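Local coordinates for protein glycerol-3-phosphate dehydrogenase [NAD(+)] 1 (Saccharomyces cerevisiae, PDB 4FGW) that reversibly reduces dihydroxyacetone phosphate to sn-glycerol 3-phosphate with NADH, supplying the glycerol that yeast accumulates as an osmoregulator under hyperosmotic stress, at residues A[123-127]-A[128-132]; A[154-158]-A[159-163]; A[336-339]-A[340-343]. All coordinates share one frame; numbering follows the deposited sequence.

Contact 1: A[123-127]-A[128-132]; sequences FNIPH and QFLPR
Pro-126 lies over one face of the Phe-129 ring, its CG 4.1 Å from the ring centroid and 27° off the normal, a CH-pi contact. Pro-126 CD comes closer still to a single ring atom, 3.4 Å from Phe-129 CD1. Pro-126 CB meets the amide of Gln-128 instead, whose chain bends at CG (chi2 -93°) and brings OE1 to 3.5 Å from that carbon. Deeper in, Ile-125 meets two partners with successive carbons of one branch: CG1 sits 4.0 Å from Phe-129 CB, and CD1 meets Leu-130 CD1 at 4.1 Å, the two side chains at about a right angle. Two backbone bonds close the turn: Phe-129 N bonds to Pro-126 O (2.9 Å), and Leu-130 N makes a weaker bond of 3.4 Å to His-127 O. This 3-10 turn carries the chain from strand 120-123 of the Rossmann-type domain into helix 130-137. Phe-129 is an NAD(+)-binding residue by similarity, and Ile-125 packs close to Gly-41 of the glycine-rich GxGxxG loop, consistent with a place beside the dinucleotide. Farther out, His-127 NE2 is hydrogen-bonded to the carbonyl of Lys-152, a probable substrate-binding residue, while Leu-130 and Pro-131 rest on Tyr-167 of helix 164-172.

Contact 2: A[154-158]-A[159-163]; sequences FEVGA and KGVQL
Val-161 CG1 touches Phe-154 and Val-156 on the other arm of the hairpin, 3.6 Å from Phe-154 CE1 and 3.7 Å from Val-156 CG2. It meets the Phe-154 ring at its edge, in the ring plane. With CG between its backbone N and carbonyl carbon (chi1 72°), Phe-154 lays that ring along the hairpin toward Val-161, while its CB approaches Leu-163 CD2. Backbone bonding is firm at this end: Glu-155 N reaches Gln-162 O at 2.7 Å, and Gln-162 N returns a bond of 2.8 Å to Glu-155 O. The same Glu-155 O also takes a CA-H...O contact from Val-161 CA (3.3 Å). These two short strands form an antiparallel beta hairpin, separate from the main Rossmann-type sheet and leading directly into helix 164-172, with Leu-163 at its N-cap position. Toward the turn at Ala-158 and Lys-159 the pairing slackens, and Gly-157 and Gly-160 exchange two weak bonds, both 3.3 Å between N and O. The backbone at Gly-160 is extended with a positive phi (158°). On the sheet face away from the valines, Glu-155 and Gln-162 run side by side in the same direction, at the more solvent-facing side. The valine face is covered by Trp-350 of helix 340-354, and Phe-154 packs on Ile-240 and Ala-243 of helix 235-257.

Contact 3: A[336-339]-A[340-343]; sequences QSAQ and GLIT
Ala-338 O comes within 3.1 Å of Gly-340 N at the start of helix 340-354, too poorly angled for a hydrogen bond; the Gly-340 N-H bonds instead to OD1 of Asn-311, a substrate-binding residue by similarity. At Leu-341 the chain first bonds back across the turn: its N reaches Ala-338 O at 3.1 Å. The side chain of Leu-341 starts over the same oxygen, CB being 3.3 Å from Ala-338 O, and its CD1 comes loosely against Ala-338 CB. Ile-342 N then bonds to Gln-339 O at 2.8 Å, although the N-H...O angle of 136° shows a distinctly bent bond. The Ile-342 side chain crosses that of Gln-339 at about a right angle, with Ile-342 CD1 3.2 Å and CB 3.5 Å from Gln-339 NE2. The bend of Gln-339 at chi2 (-51°) turns its amide back over the first helical turn, where that nitrogen meets the isoleucine. Thr-343 N also takes Gln-339 O, at 3.2 Å and much straighter (168°), so one carbonyl receives two backbone N-H groups. Thr-343 OG1, beside its own backbone N, adds a weak bond to that oxygen. Gln-339 is probably part of the NAD(+) site, and Ala-338 lies close to Arg-310, likewise assigned to it by similarity. Leu-341 is packed against Ala-325 and Glu-329 of helix 325-333 and Leu-250 of helix 235-257, which also meets Gln-339 through Asn-246 and Thr-343 through Val-247.

Contact 3 is the buried one, contact 1 is partly buried and contact 2 lies at the surface. Contacts 1 and 3 both carry a loop into a helix, 130-137 and 340-354, and each holds a residue assigned to NAD(+) binding by similarity; contact 2 pairs the two strands of a hairpin. Proline-aromatic packing marks contact 1, an apolar valine face contact 2, and a shared carbonyl contact 3. Contacts 1 and 2 belong to the N-terminal, Rossmann-type part of the chain and contact 3 to the C-terminal part. Helix 340-354, begun in contact 3, covers contact 2 farther along, while helix 235-257 touches both. Contacts 2 and 3 come within about 5 Å between nearest atoms, without touching.

Contact 1: A[123-127]-A[128-132]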
loop_
_atom_site.group_PDB
_atom_site.type_symbol
_atom_site.label_atom_id
_atom_site.label_comp_id
_atom_site.label_asym_id
_atom_site.label_seq_id
_atom_site.Cartn_x
_atom_site.Cartn_y
_atom_site.Cartn_z
ATOM N N PHE A 123 -27.728 1.901 -5.568
ATOM C CA PHE A 123 -28.078 0.832 -4.628
ATOM C C PHE A 123 -27.119 0.879 -3.463
ATOM O O PHE A 123 -25.902 0.832 -3.658
ATOM C CB PHE A 123 -28.037 -0.546 -5.295
ATOM C CG PHE A 123 -29.112 -0.770 -6.324
ATOM C CD1 PHE A 123 -28.864 -0.539 -7.673
ATOM C CD2 PHE A 123 -30.373 -1.226 -5.949
ATOM C CE1 PHE A 123 -29.860 -0.767 -8.626
ATOM C CE2 PHE A 123 -31.366 -1.449 -6.903
ATOM C CZ PHE A 123 -31.101 -1.225 -8.235
ATOM N N ASN A 124 -27.663 1.015 -2.257
ATOM C CA ASN A 124 -26.864 1.083 -1.040
ATOM C C ASN A 124 -27.586 0.429 0.148
ATOM O O ASN A 124 -27.927 1.081 1.140
ATOM C CB ASN A 124 -26.418 2.527 -0.761
ATOM C CG ASN A 124 -25.169 2.641 0.069
ATOM O OD1 ASN A 124 -24.430 3.619 -0.035
ATOM N ND2 ASN A 124 -24.897 1.649 0.910
ATOM N N ILE A 125 -27.716 -0.892 0.094
ATOM C CA ILE A 125 -28.353 -1.686 1.146
ATOM C C ILE A 125 -27.486 -2.874 1.464
ATOM O O ILE A 125 -26.667 -3.223 0.658
ATOM C CB ILE A 125 -29.735 -2.267 0.709
ATOM C CG1 ILE A 125 -29.552 -3.348 -0.333
ATOM C CG2 ILE A 125 -30.648 -1.219 0.192
ATOM C CD1 ILE A 125 -29.883 -2.906 -1.671
ATOM N N PRO A 126 -27.677 -3.520 2.612
ATOM C CA PRO A 126 -26.835 -4.690 2.922
ATOM C C PRO A 126 -27.115 -5.836 1.936
ATOM O O PRO A 126 -28.236 -5.991 1.442
ATOM C CB PRO A 126 -27.245 -5.069 4.354
ATOM C CG PRO A 126 -28.024 -3.912 4.875
ATOM C CD PRO A 126 -28.654 -3.267 3.690
ATOM N N HIS A 127 -26.072 -6.614 1.641
ATOM C CA HIS A 127 -26.025 -7.747 0.705
ATOM C C HIS A 127 -27.200 -8.727 0.805
ATOM O O HIS A 127 -27.700 -9.195 -0.223
ATOM C CB HIS A 127 -24.673 -8.470 0.859
ATOM C CG HIS A 127 -23.504 -7.529 0.843
ATOM N ND1 HIS A 127 -23.391 -6.488 1.767
ATOM C CD2 HIS A 127 -22.428 -7.500 0.024
ATOM C CE1 HIS A 127 -22.276 -5.847 1.449
ATOM N NE2 HIS A 127 -21.654 -6.426 0.418
ATOM N N GLN A 128 -27.649 -9.012 2.038
ATOM C CA GLN A 128 -28.769 -9.911 2.331
ATOM C C GLN A 128 -30.130 -9.370 1.848
ATOM O O GLN A 128 -31.073 -10.152 1.695
ATOM C CB GLN A 128 -28.808 -10.295 3.828
ATOM C CG GLN A 128 -29.009 -9.129 4.806
ATOM C CD GLN A 128 -27.722 -8.534 5.345
ATOM O OE1 GLN A 128 -26.668 -8.497 4.685
ATOM N NE2 GLN A 128 -27.798 -8.002 6.556
ATOM N N PHE A 129 -30.242 -8.066 1.602
ATOM C CA PHE A 129 -31.469 -7.442 1.102
ATOM C C PHE A 129 -31.536 -7.220 -0.393
ATOM O O PHE A 129 -32.530 -6.767 -0.901
ATOM C CB PHE A 129 -31.674 -6.075 1.702
ATOM C CG PHE A 129 -31.609 -6.043 3.165
ATOM C CD1 PHE A 129 -31.688 -4.861 3.830
ATOM C CD2 PHE A 129 -31.477 -7.183 3.881
ATOM C CE1 PHE A 129 -31.630 -4.818 5.173
ATOM C CE2 PHE A 129 -31.426 -7.135 5.230
ATOM C CZ PHE A 129 -31.497 -5.953 5.871
ATOM N N LEU A 130 -30.455 -7.474 -1.087
ATOM C CA LEU A 130 -30.402 -7.353 -2.545
ATOM C C LEU A 130 -31.417 -8.266 -3.261
ATOM O O LEU A 130 -32.150 -7.743 -4.103
ATOM C CB LEU A 130 -28.974 -7.519 -3.095
ATOM C CG LEU A 130 -28.750 -7.056 -4.544
ATOM C CD1 LEU A 130 -28.938 -5.547 -4.686
ATOM C CD2 LEU A 130 -27.375 -7.444 -5.021
ATOM N N PRO A 131 -31.554 -9.580 -2.917
ATOM C CA PRO A 131 -32.584 -10.404 -3.580
ATOM C C PRO A 131 -34.020 -9.901 -3.372
ATOM O O PRO A 131 -34.835 -10.061 -4.278
ATOM C CB PRO A 131 -32.389 -11.793 -2.955
ATOM C CG PRO A 131 -30.975 -11.788 -2.465
ATOM C CD PRO A 131 -30.782 -10.394 -1.953
ATOM N N ARG A 132 -34.325 -9.286 -2.198
ATOM C CA ARG A 132 -35.650 -8.730 -1.883
ATOM C C ARG A 132 -35.962 -7.521 -2.768
ATOM O O ARG A 132 -37.020 -7.483 -3.406
ATOM C CB ARG A 132 -35.773 -8.341 -0.392
ATOM C CG ARG A 132 -37.100 -7.660 -0.084
ATOM C CD ARG A 132 -37.254 -7.127 1.313
ATOM N NE ARG A 132 -38.517 -6.395 1.410
ATOM C CZ ARG A 132 -39.275 -6.327 2.501
ATOM N NH1 ARG A 132 -38.903 -6.944 3.617
ATOM N NH2 ARG A 132 -40.410 -5.640 2.486
#

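Contact 2: A[154-158]-A[159-163]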
loop_
_atom_site.group_PDB
_atom_site.type_symbol
_atom_site.label_atom_id
_atom_site.label_comp_id
_atom_site.label_asym_id
_atom_site.label_seq_id
_atom_site.Cartn_x
_atom_site.Cartn_y
_atom_site.Cartn_z
ATOM N N PHE A 154 -18.032 -9.060 -3.609
ATOM C CA PHE A 154 -18.650 -9.864 -4.655
ATOM C C PHE A 154 -19.041 -11.230 -4.069
ATOM O O PHE A 154 -18.670 -11.540 -2.936
ATOM C CB PHE A 154 -17.688 -10.014 -5.861
ATOM C CG PHE A 154 -16.494 -10.916 -5.639
ATOM C CD1 PHE A 154 -16.397 -12.139 -6.288
ATOM C CD2 PHE A 154 -15.458 -10.535 -4.791
ATOM C CE1 PHE A 154 -15.293 -12.969 -6.085
ATOM C CE2 PHE A 154 -14.359 -11.374 -4.582
ATOM C CZ PHE A 154 -14.289 -12.589 -5.221
ATOM N N GLU A 155 -19.782 -12.033 -4.835
ATOM C CA GLU A 155 -20.211 -13.365 -4.418
ATOM C C GLU A 155 -19.150 -14.376 -4.852
ATOM O O GLU A 155 -18.731 -14.378 -6.013
ATOM C CB GLU A 155 -21.587 -13.698 -5.018
ATOM C CG GLU A 155 -22.425 -14.628 -4.165
ATOM C CD GLU A 155 -23.915 -14.641 -4.465
ATOM O OE1 GLU A 155 -24.659 -15.202 -3.631
ATOM O OE2 GLU A 155 -24.344 -14.109 -5.517
ATOM N N VAL A 156 -18.678 -15.187 -3.893
ATOM C CA VAL A 156 -17.649 -16.215 -4.086
ATOM C C VAL A 156 -17.977 -17.456 -3.242
ATOM O O VAL A 156 -18.407 -17.330 -2.096
ATOM C CB VAL A 156 -16.196 -15.668 -3.870
ATOM C CG1 VAL A 156 -16.003 -15.045 -2.486
ATOM C CG2 VAL A 156 -15.125 -16.721 -4.159
ATOM N N GLY A 157 -17.809 -18.630 -3.841
ATOM C CA GLY A 157 -18.049 -19.917 -3.206
ATOM C C GLY A 157 -17.684 -21.061 -4.123
ATOM O O GLY A 157 -17.192 -20.827 -5.231
ATOM N N ALA A 158 -17.968 -22.304 -3.687
ATOM C CA ALA A 158 -17.687 -23.531 -4.441
ATOM C C ALA A 158 -18.330 -23.577 -5.830
ATOM O O ALA A 158 -17.711 -24.100 -6.759
ATOM C CB ALA A 158 -18.098 -24.752 -3.633
ATOM N N LYS A 159 -19.552 -23.018 -5.973
ATOM C CA LYS A 159 -20.309 -23.013 -7.232
ATOM C C LYS A 159 -19.863 -21.994 -8.289
ATOM O O LYS A 159 -20.114 -22.211 -9.478
ATOM C CB LYS A 159 -21.824 -22.938 -6.980
ATOM C CG LYS A 159 -22.441 -24.285 -6.612
ATOM C CD LYS A 159 -23.958 -24.272 -6.745
ATOM C CE LYS A 159 -24.536 -25.665 -6.748
ATOM N NZ LYS A 159 -25.999 -25.655 -7.011
ATOM N N GLY A 160 -19.218 -20.909 -7.861
ATOM C CA GLY A 160 -18.748 -19.876 -8.776
ATOM C C GLY A 160 -18.518 -18.503 -8.180
ATOM O O GLY A 160 -18.644 -18.303 -6.968
ATOM N N VAL A 161 -18.161 -17.549 -9.056
ATOM C CA VAL A 161 -17.931 -16.147 -8.715
ATOM C C VAL A 161 -18.942 -15.256 -9.429
ATOM O O VAL A 161 -19.224 -15.471 -10.606
ATOM C CB VAL A 161 -16.470 -15.658 -8.941
ATOM C CG1 VAL A 161 -15.549 -16.139 -7.833
ATOM C CG2 VAL A 161 -15.927 -16.051 -10.317
ATOM N N GLN A 162 -19.483 -14.256 -8.723
ATOM C CA GLN A 162 -20.431 -13.310 -9.316
ATOM C C GLN A 162 -20.370 -11.931 -8.681
ATOM O O GLN A 162 -20.351 -11.804 -7.459
ATOM C CB GLN A 162 -21.873 -13.845 -9.305
ATOM C CG GLN A 162 -22.831 -12.997 -10.158
ATOM C CD GLN A 162 -24.252 -13.486 -10.142
ATOM O OE1 GLN A 162 -24.718 -14.099 -11.103
ATOM N NE2 GLN A 162 -24.984 -13.187 -9.073
ATOM N N LEU A 163 -20.370 -10.896 -9.531
ATOM C CA LEU A 163 -20.417 -9.505 -9.108
ATOM C C LEU A 163 -21.869 -9.184 -8.735
ATOM O O LEU A 163 -22.795 -9.643 -9.411
ATOM C CB LEU A 163 -19.920 -8.566 -10.230
ATOM C CG LEU A 163 -18.521 -8.832 -10.821
ATOM C CD1 LEU A 163 -18.261 -7.947 -12.017
ATOM C CD2 LEU A 163 -17.415 -8.662 -9.782
#

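Contact 3: A[336-339]-A[340-343]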
loop_
_atom_site.group_PDB
_atom_site.type_symbol
_atom_site.label_atom_id
_atom_site.label_comp_id
_atom_site.label_asym_id
_atom_site.label_seq_id
_atom_site.Cartn_x
_atom_site.Cartn_y
_atom_site.Cartn_z
ATOM N N GLN A 336 -21.084 -8.064 16.045
ATOM C CA GLN A 336 -20.544 -7.861 14.697
ATOM C C GLN A 336 -19.599 -8.991 14.275
ATOM O O GLN A 336 -19.043 -9.686 15.130
ATOM C CB GLN A 336 -19.835 -6.505 14.593
ATOM C CG GLN A 336 -20.776 -5.333 14.371
ATOM C CD GLN A 336 -19.997 -4.081 14.068
ATOM O OE1 GLN A 336 -19.583 -3.836 12.929
ATOM N NE2 GLN A 336 -19.750 -3.277 15.092
ATOM N N SER A 337 -19.417 -9.167 12.955
ATOM C CA SER A 337 -18.564 -10.220 12.406
ATOM C C SER A 337 -17.390 -9.704 11.575
ATOM O O SER A 337 -17.500 -8.670 10.914
ATOM C CB SER A 337 -19.394 -11.189 11.570
ATOM O OG SER A 337 -20.462 -11.744 12.319
ATOM N N ALA A 338 -16.269 -10.449 11.599
ATOM C CA ALA A 338 -15.093 -10.175 10.781
ATOM C C ALA A 338 -15.314 -10.978 9.498
ATOM O O ALA A 338 -15.109 -12.192 9.470
ATOM C CB ALA A 338 -13.821 -10.616 11.495
ATOM N N GLN A 339 -15.778 -10.303 8.451
ATOM C CA GLN A 339 -16.164 -10.971 7.210
ATOM C C GLN A 339 -15.082 -11.901 6.668
ATOM O O GLN A 339 -15.370 -13.009 6.212
ATOM C CB GLN A 339 -16.547 -9.939 6.146
ATOM C CG GLN A 339 -17.886 -10.206 5.477
ATOM C CD GLN A 339 -18.007 -11.625 4.958
ATOM O OE1 GLN A 339 -17.566 -11.932 3.850
ATOM N NE2 GLN A 339 -18.604 -12.499 5.760
ATOM N N GLY A 340 -13.839 -11.438 6.716
ATOM C CA GLY A 340 -12.702 -12.179 6.167
ATOM C C GLY A 340 -12.631 -13.639 6.588
ATOM O O GLY A 340 -12.064 -14.464 5.866
ATOM N N LEU A 341 -13.205 -13.965 7.768
ATOM C CA LEU A 341 -13.288 -15.318 8.330
ATOM C C LEU A 341 -14.094 -16.229 7.398
ATOM O O LEU A 341 -13.699 -17.369 7.166
ATOM C CB LEU A 341 -13.958 -15.254 9.717
ATOM C CG LEU A 341 -13.092 -15.402 10.975
ATOM C CD1 LEU A 341 -11.856 -14.545 10.931
ATOM C CD2 LEU A 341 -13.880 -15.014 12.203
ATOM N N ILE A 342 -15.205 -15.707 6.842
ATOM C CA ILE A 342 -16.071 -16.428 5.909
ATOM C C ILE A 342 -15.423 -16.442 4.514
ATOM O O ILE A 342 -15.356 -17.496 3.883
ATOM C CB ILE A 342 -17.515 -15.836 5.918
ATOM C CG1 ILE A 342 -18.209 -16.077 7.279
ATOM C CG2 ILE A 342 -18.379 -16.390 4.789
ATOM C CD1 ILE A 342 -18.630 -14.802 8.008
ATOM N N THR A 343 -14.930 -15.279 4.055
ATOM C CA THR A 343 -14.304 -15.099 2.744
ATOM C C THR A 343 -13.136 -16.050 2.481
ATOM O O THR A 343 -13.106 -16.654 1.406
ATOM C CB THR A 343 -14.009 -13.623 2.463
ATOM O OG1 THR A 343 -15.166 -12.862 2.801
ATOM C CG2 THR A 343 -13.645 -13.364 1.001
#